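Local coordinates for protein beta-glucuronidase (Dictyoglomus thermophilum, PDB 6XXW) that probably hydrolyses beta-glucuronides as a family 2 glycoside hydrolase, releasing glucuronic acid from its conjugates, at residues R89-S102 with H114-S126. Sequence-based numbering, arbitrary orientation.
Sequences RNIFLRVGAAAHFS and HKGGFLPFEAEIS
Bends at chi2 (86°) and chi3 turn the Arg94 chain toward Glu122 on the neighbouring strand, whose own CG sits between its backbone N and carbonyl carbon (chi1 64°). The two meet at a non-hydrogen-bonded pair of antiparallel strands 90-95 and 121-124, part of the beta-sandwich, jelly-roll-like sugar-binding domain of family 2 glycoside hydrolases. Arg94 grips side-on: NE lies 2.9 Å from Glu122 OE1 and NH2 donates to that same oxygen, both from one face of the carboxylate, with OE1 in the guanidinium plane. Tyr189 OH also bonds this OE1, and Leu22 O takes Arg94 NH2. With an alanine in place of Arg94, Glu122 would probably lose its charged mate, and its carboxylate, held by Tyr189, would be freer to turn. On the side of the sheet that carries Arg94 and Glu122, Glu124 CG lies over the Phe92 ring, a CH-pi contact 4.1 Å from CG to the ring centroid. On the other face, largely apolar along strands 90-95 and 121-124, the Phe121 ring is sandwiched between Val95 CB, 3.8 Å from its centroid, and His114 CB, while Ala98 CB meets its edge. Past the corner at Gly96 the chains pair again at Ser102 and His114, next to a classic beta bulge at His100 and Phe101, against strand 134-142. A cis peptide precedes His100, and a side chain on Gly117 would clash with Ala99 CA. Water 4 links Gly117 N to His100 ND1. At the far end Glu124 OE2 takes Ile91 N on its anti side at 2.8 Å, nearly straight (175°), and Ser126 OG through its syn lone pair.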
loop_
_atom_site.group_PDB
_atom_site.type_symbol
_atom_site.label_atom_id
_atom_site.label_comp_id
_atom_site.label_asym_id
_atom_site.label_seq_id
_atom_site.Cartn_x
_atom_site.Cartn_y
_atom_site.Cartn_z
ATOM N N ARG A 89 -53.909 -7.963 19.360
ATOM C CA ARG A 89 -53.262 -7.306 18.236
ATOM C C ARG A 89 -52.756 -8.379 17.287
ATOM O O ARG A 89 -52.482 -9.507 17.700
ATOM C CB ARG A 89 -52.079 -6.431 18.682
ATOM C CG ARG A 89 -52.349 -5.514 19.857
ATOM C CD ARG A 89 -51.787 -4.135 19.590
ATOM N NE ARG A 89 -52.804 -3.260 19.013
ATOM C CZ ARG A 89 -52.610 -2.470 17.961
ATOM N NH1 ARG A 89 -51.415 -2.429 17.350
ATOM N NH2 ARG A 89 -53.617 -1.720 17.522
ATOM N N ASN A 90 -52.627 -8.032 16.010
ATOM C CA ASN A 90 -51.810 -8.853 15.124
ATOM C C ASN A 90 -50.341 -8.660 15.488
ATOM O O ASN A 90 -49.910 -7.553 15.794
ATOM C CB ASN A 90 -52.031 -8.471 13.662
ATOM C CG ASN A 90 -53.324 -9.030 13.103
ATOM O OD1 ASN A 90 -53.776 -10.092 13.517
ATOM N ND2 ASN A 90 -53.924 -8.314 12.155
ATOM N N ILE A 91 -49.579 -9.744 15.482
ATOM C CA ILE A 91 -48.155 -9.691 15.779
ATOM C C ILE A 91 -47.425 -10.290 14.593
ATOM O O ILE A 91 -47.609 -11.473 14.281
ATOM C CB ILE A 91 -47.817 -10.442 17.070
ATOM C CG1 ILE A 91 -48.671 -9.912 18.229
ATOM C CG2 ILE A 91 -46.315 -10.339 17.369
ATOM C CD1 ILE A 91 -48.420 -10.658 19.528
ATOM N N PHE A 92 -46.619 -9.478 13.919
ATOM C CA PHE A 92 -45.921 -9.918 12.721
ATOM C C PHE A 92 -44.431 -10.017 13.008
ATOM O O PHE A 92 -43.848 -9.136 13.649
ATOM C CB PHE A 92 -46.160 -8.967 11.548
ATOM C CG PHE A 92 -47.581 -8.970 11.037
ATOM C CD1 PHE A 92 -47.991 -9.904 10.095
ATOM C CD2 PHE A 92 -48.495 -8.039 11.497
ATOM C CE1 PHE A 92 -49.298 -9.913 9.622
ATOM C CE2 PHE A 92 -49.805 -8.036 11.036
ATOM C CZ PHE A 92 -50.205 -8.973 10.091
ATOM N N LEU A 93 -43.826 -11.091 12.531
ATOM C CA LEU A 93 -42.388 -11.289 12.618
ATOM C C LEU A 93 -41.831 -11.171 11.213
ATOM O O LEU A 93 -42.204 -11.956 10.343
ATOM C CB LEU A 93 -42.075 -12.655 13.216
ATOM C CG LEU A 93 -40.633 -13.148 13.177
ATOM C CD1 LEU A 93 -39.746 -12.205 13.941
ATOM C CD2 LEU A 93 -40.600 -14.507 13.803
ATOM N N ARG A 94 -40.950 -10.198 10.999
ATOM C CA ARG A 94 -40.424 -9.881 9.677
ATOM C C ARG A 94 -38.916 -10.105 9.647
ATOM O O ARG A 94 -38.197 -9.680 10.561
ATOM C CB ARG A 94 -40.766 -8.431 9.310
ATOM C CG ARG A 94 -39.927 -7.816 8.206
ATOM C CD ARG A 94 -40.509 -8.136 6.838
ATOM N NE ARG A 94 -41.851 -7.589 6.667
ATOM C CZ ARG A 94 -42.131 -6.481 5.984
ATOM N NH1 ARG A 94 -41.153 -5.786 5.406
ATOM N NH2 ARG A 94 -43.392 -6.067 5.890
ATOM N N VAL A 95 -38.441 -10.780 8.604
ATOM C CA VAL A 95 -37.010 -10.961 8.360
ATOM C C VAL A 95 -36.683 -10.187 7.091
ATOM O O VAL A 95 -37.256 -10.458 6.030
ATOM C CB VAL A 95 -36.625 -12.444 8.221
ATOM C CG1 VAL A 95 -35.119 -12.583 7.943
ATOM C CG2 VAL A 95 -37.012 -13.220 9.460
ATOM N N GLY A 96 -35.790 -9.205 7.206
ATOM C CA GLY A 96 -35.516 -8.343 6.073
ATOM C C GLY A 96 -34.888 -9.087 4.908
ATOM O O GLY A 96 -35.222 -8.829 3.747
ATOM N N ALA A 97 -33.953 -9.993 5.199
ATOM C CA ALA A 97 -33.309 -10.815 4.176
ATOM C C ALA A 97 -32.452 -11.880 4.843
ATOM O O ALA A 97 -31.810 -11.614 5.865
ATOM C CB ALA A 97 -32.442 -9.970 3.225
ATOM N N ALA A 98 -32.447 -13.082 4.258
ATOM C CA ALA A 98 -31.573 -14.171 4.698
ATOM C C ALA A 98 -31.188 -15.008 3.483
ATOM O O ALA A 98 -32.063 -15.537 2.795
ATOM C CB ALA A 98 -32.266 -15.041 5.755
ATOM N N ALA A 99 -29.892 -15.135 3.208
ATOM C CA ALA A 99 -29.414 -15.765 1.976
ATOM C C ALA A 99 -29.034 -17.222 2.237
ATOM O O ALA A 99 -28.096 -17.480 2.996
ATOM C CB ALA A 99 -28.208 -14.993 1.426
ATOM N N HIS A 100 -29.717 -18.179 1.592
ATOM C CA HIS A 100 -30.695 -17.990 0.523
ATOM C C HIS A 100 -32.045 -18.676 0.797
ATOM O O HIS A 100 -33.076 -18.217 0.309
ATOM C CB HIS A 100 -30.132 -18.527 -0.810
ATOM C CG HIS A 100 -28.827 -17.901 -1.198
ATOM N ND1 HIS A 100 -28.746 -16.659 -1.787
ATOM C CD2 HIS A 100 -27.553 -18.331 -1.042
ATOM C CE1 HIS A 100 -27.475 -16.351 -1.986
ATOM N NE2 HIS A 100 -26.730 -17.347 -1.536
ATOM N N PHE A 101 -32.027 -19.795 1.522
ATOM C CA PHE A 101 -33.235 -20.476 1.989
ATOM C C PHE A 101 -33.341 -20.311 3.500
ATOM O O PHE A 101 -32.331 -20.399 4.209
ATOM C CB PHE A 101 -33.213 -21.973 1.655
ATOM C CG PHE A 101 -32.946 -22.283 0.211
ATOM C CD1 PHE A 101 -33.991 -22.531 -0.663
ATOM C CD2 PHE A 101 -31.645 -22.367 -0.270
ATOM C CE1 PHE A 101 -33.744 -22.836 -1.996
ATOM C CE2 PHE A 101 -31.398 -22.670 -1.596
ATOM C CZ PHE A 101 -32.443 -22.902 -2.460
ATOM N N SER A 102 -34.555 -20.081 4.006
ATOM C CA SER A 102 -34.708 -19.791 5.427
ATOM C C SER A 102 -35.989 -20.411 5.978
ATOM O O SER A 102 -36.988 -20.554 5.271
ATOM C CB SER A 102 -34.713 -18.280 5.685
ATOM O OG SER A 102 -34.691 -18.006 7.087
ATOM N N HIS A 114 -38.884 -19.389 3.413
ATOM C CA HIS A 114 -38.684 -18.442 2.335
ATOM C C HIS A 114 -37.509 -18.858 1.468
ATOM O O HIS A 114 -36.504 -19.392 1.954
ATOM C CB HIS A 114 -38.456 -17.030 2.861
ATOM C CG HIS A 114 -38.418 -15.996 1.787
ATOM N ND1 HIS A 114 -37.236 -15.474 1.301
ATOM C CD2 HIS A 114 -39.412 -15.394 1.093
ATOM C CE1 HIS A 114 -37.510 -14.578 0.369
ATOM N NE2 HIS A 114 -38.822 -14.517 0.216
ATOM N N LYS A 115 -37.647 -18.571 0.179
ATOM C CA LYS A 115 -36.657 -18.910 -0.831
ATOM C C LYS A 115 -36.254 -17.626 -1.530
ATOM O O LYS A 115 -37.107 -16.926 -2.091
ATOM C CB LYS A 115 -37.225 -19.909 -1.837
ATOM C CG LYS A 115 -36.340 -20.152 -3.042
ATOM C CD LYS A 115 -36.963 -21.224 -3.920
ATOM C CE LYS A 115 -36.178 -21.388 -5.191
ATOM N NZ LYS A 115 -36.776 -22.468 -6.018
ATOM N N GLY A 116 -34.961 -17.340 -1.527
ATOM C CA GLY A 116 -34.451 -16.120 -2.120
ATOM C C GLY A 116 -33.820 -15.247 -1.054
ATOM O O GLY A 116 -34.476 -14.881 -0.075
ATOM N N GLY A 117 -32.560 -14.881 -1.242
ATOM C CA GLY A 117 -31.821 -14.209 -0.197
ATOM C C GLY A 117 -31.869 -12.697 -0.159
ATOM O O GLY A 117 -31.128 -12.115 0.641
ATOM N N PHE A 118 -32.708 -12.030 -0.971
ATOM C CA PHE A 118 -32.631 -10.575 -1.085
ATOM C C PHE A 118 -33.983 -9.882 -0.969
ATOM O O PHE A 118 -34.091 -8.690 -1.298
ATOM C CB PHE A 118 -31.938 -10.204 -2.394
ATOM C CG PHE A 118 -30.605 -10.853 -2.528
ATOM C CD1 PHE A 118 -29.478 -10.265 -1.975
ATOM C CD2 PHE A 118 -30.490 -12.089 -3.129
ATOM C CE1 PHE A 118 -28.251 -10.885 -2.061
ATOM C CE2 PHE A 118 -29.259 -12.716 -3.220
ATOM C CZ PHE A 118 -28.145 -12.112 -2.684
ATOM N N LEU A 119 -35.002 -10.577 -0.468
ATOM C CA LEU A 119 -36.301 -9.955 -0.243
ATOM C C LEU A 119 -36.866 -10.402 1.098
ATOM O O LEU A 119 -36.507 -11.475 1.601
ATOM C CB LEU A 119 -37.281 -10.285 -1.383
ATOM C CG LEU A 119 -36.965 -9.562 -2.702
ATOM C CD1 LEU A 119 -37.768 -10.156 -3.855
ATOM C CD2 LEU A 119 -37.163 -8.044 -2.634
ATOM N N PRO A 120 -37.725 -9.593 1.710
ATOM C CA PRO A 120 -38.177 -9.878 3.075
ATOM C C PRO A 120 -39.312 -10.893 3.124
ATOM O O PRO A 120 -40.013 -11.151 2.141
ATOM C CB PRO A 120 -38.664 -8.516 3.570
ATOM C CG PRO A 120 -39.159 -7.856 2.336
ATOM C CD PRO A 120 -38.233 -8.291 1.229
ATOM N N PHE A 121 -39.502 -11.455 4.315
ATOM C CA PHE A 121 -40.598 -12.388 4.516
ATOM C C PHE A 121 -41.078 -12.254 5.943
ATOM O O PHE A 121 -40.330 -11.827 6.826
ATOM C CB PHE A 121 -40.199 -13.841 4.201
ATOM C CG PHE A 121 -38.895 -14.279 4.829
ATOM C CD1 PHE A 121 -37.673 -13.887 4.293
ATOM C CD2 PHE A 121 -38.891 -15.118 5.927
ATOM C CE1 PHE A 121 -36.477 -14.302 4.861
ATOM C CE2 PHE A 121 -37.705 -15.536 6.497
ATOM C CZ PHE A 121 -36.495 -15.135 5.961
ATOM N N GLU A 122 -42.338 -12.622 6.162
ATOM C CA GLU A 122 -42.945 -12.391 7.462
ATOM C C GLU A 122 -44.067 -13.382 7.699
ATOM O O GLU A 122 -44.553 -14.041 6.779
ATOM C CB GLU A 122 -43.471 -10.955 7.584
ATOM C CG GLU A 122 -44.581 -10.615 6.619
ATOM C CD GLU A 122 -45.206 -9.262 6.912
ATOM O OE1 GLU A 122 -44.528 -8.400 7.523
ATOM O OE2 GLU A 122 -46.379 -9.060 6.535
ATOM N N ALA A 123 -44.473 -13.484 8.959
ATOM C CA ALA A 123 -45.613 -14.315 9.312
ATOM C C ALA A 123 -46.299 -13.693 10.514
ATOM O O ALA A 123 -45.675 -12.963 11.287
ATOM C CB ALA A 123 -45.181 -15.749 9.628
ATOM N N GLU A 124 -47.588 -13.980 10.668
ATOM C CA GLU A 124 -48.306 -13.575 11.869
ATOM C C GLU A 124 -48.118 -14.669 12.909
ATOM O O GLU A 124 -48.290 -15.851 12.598
ATOM C CB GLU A 124 -49.788 -13.336 11.571
ATOM C CG GLU A 124 -50.406 -12.290 12.472
ATOM C CD GLU A 124 -50.827 -12.863 13.813
ATOM O OE1 GLU A 124 -51.145 -14.069 13.875
ATOM O OE2 GLU A 124 -50.850 -12.108 14.803
ATOM N N ILE A 125 -47.720 -14.287 14.125
ATOM C CA ILE A 125 -47.227 -15.278 15.083
ATOM C C ILE A 125 -47.972 -15.247 16.413
ATOM O O ILE A 125 -47.580 -15.941 17.355
ATOM C CB ILE A 125 -45.711 -15.112 15.329
ATOM C CG1 ILE A 125 -45.417 -13.780 16.042
ATOM C CG2 ILE A 125 -44.926 -15.219 14.011
ATOM C CD1 ILE A 125 -44.010 -13.709 16.715
ATOM N N SER A 126 -49.062 -14.483 16.506
ATOM C CA SER A 126 -49.753 -14.378 17.792
ATOM C C SER A 126 -50.204 -15.744 18.306
ATOM O O SER A 126 -50.299 -15.947 19.523
ATOM C CB SER A 126 -50.946 -13.426 17.670
ATOM O OG SER A 126 -51.883 -13.931 16.750
HETATM O O HOH W 1 -53.856 -12.275 15.274
HETATM O O HOH W 2 -34.430 -13.174 2.064
HETATM O O HOH W 3 -34.585 -16.783 2.408
HETATM O O HOH W 4 -31.085 -15.994 -3.270
#